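Local coordinates for carboxynorspermidine decarboxylase (PDB 3N29), which probably decarboxylates carboxynorspermidine to norspermidine with the help of pyridoxal-5'-phosphate, at residues 188-202 / 223-237. Residues are numbered along the deposited sequence; the frame is centred on the assembly and turned at random.
With PLP (pyridoxal-5'-phosphate), chain C.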
loop_
_atom_site.group_PDB
_atom_site.type_symbol
_atom_site.label_atom_id
_atom_site.label_comp_id
_atom_site.label_asym_id
_atom_site.label_seq_id
_atom_site.Cartn_x
_atom_site.Cartn_y
_atom_site.Cartn_z
ATOM N N PHE A 188 -23.423 16.580 -22.494
ATOM C CA PHE A 188 -24.605 15.787 -22.874
ATOM C C PHE A 188 -25.406 16.434 -23.976
ATOM O O PHE A 188 -26.249 15.787 -24.597
ATOM C CB PHE A 188 -25.518 15.540 -21.670
ATOM C CG PHE A 188 -25.093 14.388 -20.815
ATOM C CD1 PHE A 188 -25.875 13.274 -20.698
ATOM C CD2 PHE A 188 -23.880 14.426 -20.130
ATOM C CE1 PHE A 188 -25.464 12.208 -19.921
ATOM C CE2 PHE A 188 -23.475 13.349 -19.334
ATOM C CZ PHE A 188 -24.266 12.248 -19.247
ATOM N N GLU A 189 -25.156 17.707 -24.237
ATOM C CA GLU A 189 -26.076 18.442 -25.086
ATOM C C GLU A 189 -25.974 17.912 -26.520
ATOM O O GLU A 189 -24.868 17.703 -27.051
ATOM C CB GLU A 189 -25.799 19.915 -24.988
ATOM C CG GLU A 189 -26.174 20.476 -23.627
ATOM C CD GLU A 189 -27.693 20.761 -23.460
ATOM O OE1 GLU A 189 -28.080 21.238 -22.359
ATOM O OE2 GLU A 189 -28.503 20.515 -24.405
ATOM N N ASN A 190 -27.124 17.560 -27.094
ATOM C CA ASN A 190 -27.171 17.098 -28.483
ATOM C C ASN A 190 -26.390 15.782 -28.729
ATOM O O ASN A 190 -25.921 15.520 -29.846
ATOM C CB ASN A 190 -26.653 18.212 -29.402
ATOM C CG ASN A 190 -27.587 19.431 -29.439
ATOM O OD1 ASN A 190 -28.803 19.317 -29.709
ATOM N ND2 ASN A 190 -27.019 20.603 -29.190
ATOM N N VAL A 191 -26.220 14.971 -27.683
ATOM C CA VAL A 191 -25.616 13.650 -27.866
ATOM C C VAL A 191 -26.796 12.675 -27.954
ATOM O O VAL A 191 -27.775 12.789 -27.208
ATOM C CB VAL A 191 -24.636 13.270 -26.717
ATOM C CG1 VAL A 191 -24.235 11.834 -26.820
ATOM C CG2 VAL A 191 -23.379 14.182 -26.763
ATOM N N ASP A 192 -26.714 11.768 -28.921
ATOM C CA ASP A 192 -27.647 10.666 -29.062
ATOM C C ASP A 192 -27.451 9.706 -27.907
ATOM O O ASP A 192 -26.397 9.051 -27.830
ATOM C CB ASP A 192 -27.338 9.904 -30.347
ATOM C CG ASP A 192 -28.340 8.787 -30.623
ATOM O OD1 ASP A 192 -29.212 8.478 -29.738
ATOM O OD2 ASP A 192 -28.230 8.206 -31.729
ATOM N N LEU A 193 -28.456 9.632 -27.030
ATOM C CA LEU A 193 -28.439 8.777 -25.831
ATOM C C LEU A 193 -29.367 7.564 -25.931
ATOM O O LEU A 193 -29.647 6.907 -24.909
ATOM C CB LEU A 193 -28.789 9.619 -24.582
ATOM C CG LEU A 193 -27.727 10.717 -24.302
ATOM C CD1 LEU A 193 -28.139 11.643 -23.160
ATOM C CD2 LEU A 193 -26.352 10.066 -24.008
ATOM N N ASN A 194 -29.808 7.243 -27.156
ATOM C CA ASN A 194 -30.714 6.109 -27.392
ATOM C C ASN A 194 -30.232 4.805 -26.775
ATOM O O ASN A 194 -31.059 4.044 -26.256
ATOM C CB ASN A 194 -30.950 5.858 -28.894
ATOM C CG ASN A 194 -32.003 6.792 -29.501
ATOM O OD1 ASN A 194 -32.491 7.706 -28.827
ATOM N ND2 ASN A 194 -32.344 6.575 -30.776
ATOM N N ALA A 195 -28.924 4.535 -26.855
ATOM C CA ALA A 195 -28.368 3.268 -26.393
ATOM C C ALA A 195 -28.123 3.255 -24.886
ATOM O O ALA A 195 -27.738 2.193 -24.331
ATOM C CB ALA A 195 -27.061 2.917 -27.143
ATOM N N ILE A 196 -28.309 4.408 -24.226
ATOM C CA ILE A 196 -27.957 4.579 -22.782
ATOM C C ILE A 196 -29.188 4.415 -21.892
ATOM O O ILE A 196 -30.200 5.117 -22.113
ATOM C CB ILE A 196 -27.376 5.985 -22.489
ATOM C CG1 ILE A 196 -26.057 6.233 -23.267
ATOM C CG2 ILE A 196 -27.249 6.195 -20.968
ATOM C CD1 ILE A 196 -24.901 5.291 -22.966
ATOM N N GLU A 197 -29.143 3.481 -20.930
ATOM C CA GLU A 197 -30.302 3.193 -20.101
ATOM C C GLU A 197 -30.182 3.750 -18.698
ATOM O O GLU A 197 -31.159 3.765 -17.968
ATOM C CB GLU A 197 -30.602 1.677 -20.066
ATOM C CG GLU A 197 -31.363 1.209 -21.306
ATOM C CD GLU A 197 -31.595 -0.337 -21.348
ATOM O OE1 GLU A 197 -31.123 -1.079 -20.469
ATOM O OE2 GLU A 197 -32.282 -0.821 -22.263
ATOM N N GLY A 198 -28.970 4.166 -18.282
ATOM C CA GLY A 198 -28.825 4.693 -16.957
ATOM C C GLY A 198 -27.818 5.823 -16.819
ATOM O O GLY A 198 -26.885 5.993 -17.634
ATOM N N LEU A 199 -27.986 6.567 -15.747
ATOM C CA LEU A 199 -26.984 7.544 -15.320
ATOM C C LEU A 199 -26.461 7.208 -13.952
ATOM O O LEU A 199 -27.212 6.652 -13.083
ATOM C CB LEU A 199 -27.600 8.932 -15.323
ATOM C CG LEU A 199 -28.011 9.515 -16.678
ATOM C CD1 LEU A 199 -28.761 10.813 -16.427
ATOM C CD2 LEU A 199 -26.783 9.722 -17.693
ATOM N N HIS A 200 -25.186 7.522 -13.746
ATOM C CA HIS A 200 -24.488 7.158 -12.540
ATOM C C HIS A 200 -23.759 8.376 -11.982
ATOM O O HIS A 200 -23.177 9.129 -12.742
ATOM C CB HIS A 200 -23.479 6.057 -12.890
ATOM C CG HIS A 200 -22.615 5.633 -11.753
ATOM N ND1 HIS A 200 -21.476 6.325 -11.403
ATOM C CD2 HIS A 200 -22.659 4.544 -10.949
ATOM C CE1 HIS A 200 -20.897 5.720 -10.374
ATOM N NE2 HIS A 200 -21.574 4.617 -10.092
ATOM N N PHE A 201 -23.837 8.613 -10.684
ATOM C CA PHE A 201 -22.873 9.489 -10.001
ATOM C C PHE A 201 -22.265 8.822 -8.763
ATOM O O PHE A 201 -22.876 7.931 -8.161
ATOM C CB PHE A 201 -23.394 10.903 -9.687
ATOM C CG PHE A 201 -24.492 10.959 -8.665
ATOM C CD1 PHE A 201 -24.198 10.997 -7.298
ATOM C CD2 PHE A 201 -25.822 10.957 -9.081
ATOM C CE1 PHE A 201 -25.225 10.980 -6.345
ATOM C CE2 PHE A 201 -26.882 10.968 -8.171
ATOM C CZ PHE A 201 -26.592 10.991 -6.787
ATOM N N HIS A 202 -21.074 9.298 -8.393
ATOM C CA HIS A 202 -20.476 9.008 -7.109
ATOM C C HIS A 202 -19.738 10.238 -6.644
ATOM O O HIS A 202 -18.744 10.671 -7.242
ATOM C CB HIS A 202 -19.618 7.708 -7.129
ATOM C CG HIS A 202 -18.836 7.474 -5.871
ATOM N ND1 HIS A 202 -19.378 6.891 -4.748
ATOM C CD2 HIS A 202 -17.534 7.743 -5.566
ATOM C CE1 HIS A 202 -18.457 6.824 -3.801
ATOM N NE2 HIS A 202 -17.322 7.332 -4.273
ATOM N N PHE A 223 -28.567 17.830 -14.912
ATOM C CA PHE A 223 -28.753 16.683 -15.808
ATOM C C PHE A 223 -30.240 16.281 -15.948
ATOM O O PHE A 223 -30.567 15.333 -16.674
ATOM C CB PHE A 223 -27.967 15.489 -15.297
ATOM C CG PHE A 223 -26.464 15.680 -15.258
ATOM C CD1 PHE A 223 -25.651 15.183 -16.275
ATOM C CD2 PHE A 223 -25.875 16.325 -14.190
ATOM C CE1 PHE A 223 -24.258 15.341 -16.234
ATOM C CE2 PHE A 223 -24.480 16.512 -14.128
ATOM C CZ PHE A 223 -23.676 16.006 -15.172
ATOM N N GLY A 224 -31.087 17.013 -15.247
ATOM C CA GLY A 224 -32.559 16.854 -15.205
ATOM C C GLY A 224 -33.264 16.501 -16.480
ATOM O O GLY A 224 -34.106 15.594 -16.495
ATOM N N LYS A 225 -32.900 17.189 -17.552
ATOM C CA LYS A 225 -33.574 17.025 -18.835
ATOM C C LYS A 225 -33.320 15.643 -19.475
ATOM O O LYS A 225 -34.084 15.214 -20.339
ATOM C CB LYS A 225 -33.218 18.182 -19.790
ATOM C CG LYS A 225 -32.052 17.939 -20.704
ATOM C CD LYS A 225 -31.535 19.229 -21.370
ATOM C CE LYS A 225 -32.119 19.471 -22.743
ATOM N NZ LYS A 225 -31.133 20.276 -23.561
ATOM N N TRP A 226 -32.301 14.917 -19.003
ATOM C CA TRP A 226 -32.030 13.591 -19.527
ATOM C C TRP A 226 -32.391 12.424 -18.595
ATOM O O TRP A 226 -32.175 11.291 -18.948
ATOM C CB TRP A 226 -30.527 13.486 -19.888
ATOM C CG TRP A 226 -30.132 14.534 -20.853
ATOM C CD1 TRP A 226 -30.529 14.646 -22.160
ATOM C CD2 TRP A 226 -29.271 15.609 -20.598
ATOM N NE1 TRP A 226 -29.964 15.749 -22.729
ATOM C CE2 TRP A 226 -29.193 16.376 -21.790
ATOM C CE3 TRP A 226 -28.557 16.024 -19.475
ATOM C CZ2 TRP A 226 -28.388 17.506 -21.901
ATOM C CZ3 TRP A 226 -27.770 17.159 -19.575
ATOM C CH2 TRP A 226 -27.685 17.891 -20.782
ATOM N N ILE A 227 -32.917 12.678 -17.407
ATOM C CA ILE A 227 -33.116 11.625 -16.410
ATOM C C ILE A 227 -34.396 10.843 -16.736
ATOM O O ILE A 227 -34.455 9.610 -16.584
ATOM C CB ILE A 227 -33.176 12.254 -15.006
ATOM C CG1 ILE A 227 -31.830 12.915 -14.639
ATOM C CG2 ILE A 227 -33.500 11.260 -13.952
ATOM C CD1 ILE A 227 -31.906 13.709 -13.261
ATOM N N GLY A 228 -35.400 11.556 -17.276
ATOM C CA GLY A 228 -36.715 10.959 -17.534
ATOM C C GLY A 228 -36.673 9.839 -18.551
ATOM O O GLY A 228 -37.531 8.941 -18.551
ATOM N N GLN A 229 -35.667 9.862 -19.419
ATOM C CA GLN A 229 -35.603 8.880 -20.493
ATOM C C GLN A 229 -34.897 7.603 -20.074
ATOM O O GLN A 229 -34.843 6.633 -20.831
ATOM C CB GLN A 229 -34.974 9.495 -21.755
ATOM C CG GLN A 229 -33.441 9.801 -21.595
ATOM C CD GLN A 229 -32.935 10.830 -22.574
ATOM O OE1 GLN A 229 -33.494 11.930 -22.695
ATOM N NE2 GLN A 229 -31.828 10.500 -23.257
ATOM N N MET A 230 -34.329 7.593 -18.858
ATOM C CA MET A 230 -33.500 6.471 -18.419
ATOM C C MET A 230 -34.371 5.406 -17.743
ATOM O O MET A 230 -35.510 5.684 -17.300
ATOM C CB MET A 230 -32.410 7.022 -17.484
ATOM C CG MET A 230 -31.424 8.015 -18.127
ATOM S SD MET A 230 -30.545 7.228 -19.421
ATOM C CE MET A 230 -29.787 8.587 -20.280
ATOM N N LYS A 231 -33.847 4.186 -17.655
ATOM C CA LYS A 231 -34.457 3.113 -16.930
ATOM C C LYS A 231 -34.021 3.048 -15.433
ATOM O O LYS A 231 -34.803 2.631 -14.543
ATOM C CB LYS A 231 -34.112 1.807 -17.646
ATOM C CG LYS A 231 -34.609 1.783 -19.140
ATOM C CD LYS A 231 -34.951 0.357 -19.611
ATOM C CE LYS A 231 -35.912 0.338 -20.811
ATOM N NZ LYS A 231 -35.984 -1.030 -21.447
ATOM N N TRP A 232 -32.788 3.484 -15.175
ATOM C CA TRP A 232 -32.200 3.502 -13.829
ATOM C C TRP A 232 -31.222 4.637 -13.629
ATOM O O TRP A 232 -30.662 5.182 -14.581
ATOM C CB TRP A 232 -31.468 2.194 -13.539
ATOM C CG TRP A 232 -30.497 1.732 -14.609
ATOM C CD1 TRP A 232 -30.760 0.902 -15.651
ATOM C CD2 TRP A 232 -29.081 2.004 -14.658
ATOM N NE1 TRP A 232 -29.615 0.643 -16.354
ATOM C CE2 TRP A 232 -28.570 1.317 -15.762
ATOM C CE3 TRP A 232 -28.218 2.738 -13.851
ATOM C CZ2 TRP A 232 -27.254 1.372 -16.113
ATOM C CZ3 TRP A 232 -26.891 2.835 -14.203
ATOM C CH2 TRP A 232 -26.409 2.135 -15.320
ATOM N N VAL A 233 -31.026 4.959 -12.347
ATOM C CA VAL A 233 -30.033 5.876 -11.900
ATOM C C VAL A 233 -29.320 5.256 -10.693
ATOM O O VAL A 233 -29.966 4.674 -9.826
ATOM C CB VAL A 233 -30.714 7.212 -11.540
ATOM C CG1 VAL A 233 -29.700 8.219 -10.919
ATOM C CG2 VAL A 233 -31.281 7.873 -12.791
ATOM N N ASN A 234 -27.996 5.400 -10.628
ATOM C CA ASN A 234 -27.154 4.853 -9.579
ATOM C C ASN A 234 -26.522 6.025 -8.808
ATOM O O ASN A 234 -25.824 6.864 -9.417
ATOM C CB ASN A 234 -26.097 3.991 -10.256
ATOM C CG ASN A 234 -25.277 3.163 -9.275
ATOM O OD1 ASN A 234 -24.857 3.656 -8.236
ATOM N ND2 ASN A 234 -25.027 1.927 -9.620
ATOM N N PHE A 235 -26.809 6.123 -7.517
ATOM C CA PHE A 235 -26.403 7.277 -6.690
ATOM C C PHE A 235 -25.028 7.016 -6.033
ATOM O O PHE A 235 -24.618 7.714 -5.097
ATOM C CB PHE A 235 -27.351 7.407 -5.512
ATOM C CG PHE A 235 -28.748 7.867 -5.863
ATOM C CD1 PHE A 235 -29.102 8.191 -7.165
ATOM C CD2 PHE A 235 -29.656 8.053 -4.836
ATOM C CE1 PHE A 235 -30.373 8.628 -7.453
ATOM C CE2 PHE A 235 -30.943 8.509 -5.121
ATOM C CZ PHE A 235 -31.279 8.799 -6.436
ATOM N N GLY A 236 -24.385 5.974 -6.478
ATOM C CA GLY A 236 -23.012 5.653 -6.029
ATOM C C GLY A 236 -22.919 5.343 -4.538
ATOM O O GLY A 236 -23.886 4.863 -3.908
ATOM N N GLY A 237 -21.721 5.525 -3.992
ATOM C CA GLY A 237 -21.484 5.130 -2.635
ATOM C C GLY A 237 -21.213 6.344 -1.785
ATOM O O GLY A 237 -21.558 7.466 -2.155
HETATM N N1 PLP C . -19.132 3.521 -6.250
HETATM C C2 PLP C . -18.019 4.065 -6.827
HETATM C C2A PLP C . -18.025 4.414 -8.294
HETATM C C3 PLP C . -16.855 4.241 -6.016
HETATM O O3 PLP C . -15.699 4.780 -6.584
HETATM C C4 PLP C . -16.863 3.877 -4.656
HETATM C C4A PLP C . -15.598 4.035 -3.824
HETATM C C5 PLP C . -18.041 3.372 -4.082
HETATM C C6 PLP C . -19.163 3.206 -4.920
HETATM C C5A PLP C . -18.114 2.976 -2.625
HETATM O O4P PLP C . -17.724 4.028 -1.779
HETATM P P PLP C . -17.798 3.914 -0.209
HETATM O O1P PLP C . -17.014 2.671 0.170
HETATM O O2P PLP C . -19.286 3.741 0.181
HETATM O O3P PLP C . -17.315 5.168 0.364
#
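His202 and Gly237 meet beside the cofactor, and the histidine side chain, followed outward, illustrates how a barrel strand end can shape a pyridoxal phosphate site. With CG anti to the backbone N (chi1 172°), CB lies near the PLP methyl C2A, CG approaches C2, and CD2 comes close to C3 and O3. Beyond them NE2 and His202 CE1 reach PLP C4, CE1 at 3.5 Å; the imidazole lies face to face with the pyridine, PLP C3 over the centre of the His202 ring. Gly237 N donates a hydrogen bond to His202 ND1 (2.8 Å), close to the imidazole plane, helping, with the cofactor stack, to hold the ring's rotation. Next to it, His200 brings its ring edge to PLP C2A and lays CD2 3.4 Å from Asn234 CG; Glu269 is hydrogen-bonded to both His200 NE2 and Asn234 ND2, and Asn234 OD1 takes the Gly236 N-H in an Asx turn. The strands beneath are laced in parallel register: Leu199 N to Trp232 O, Asn234 N to Leu199 O, and Phe201 N to Asn234 O at 2.9 Å. Earlier in the chain, Glu197 O accepts from both Lys231 N and Trp232 N, while Gly198 CA sits over the face of the Trp232 six-membered ring, 3.5 Å from its centroid, in CH-pi contact. At the far end, Phe188 CB lies over the Trp226 indole, 3.4 Å from its six-membered ring centroid, and Phe223 turns its edge to the Phe188 face. Strands 198-200 and 232-234, joined through helix 209-223, form a beta-alpha-beta unit of the eight-stranded beta/alpha-barrel, whose C-terminal strand ends carry the cofactor pocket.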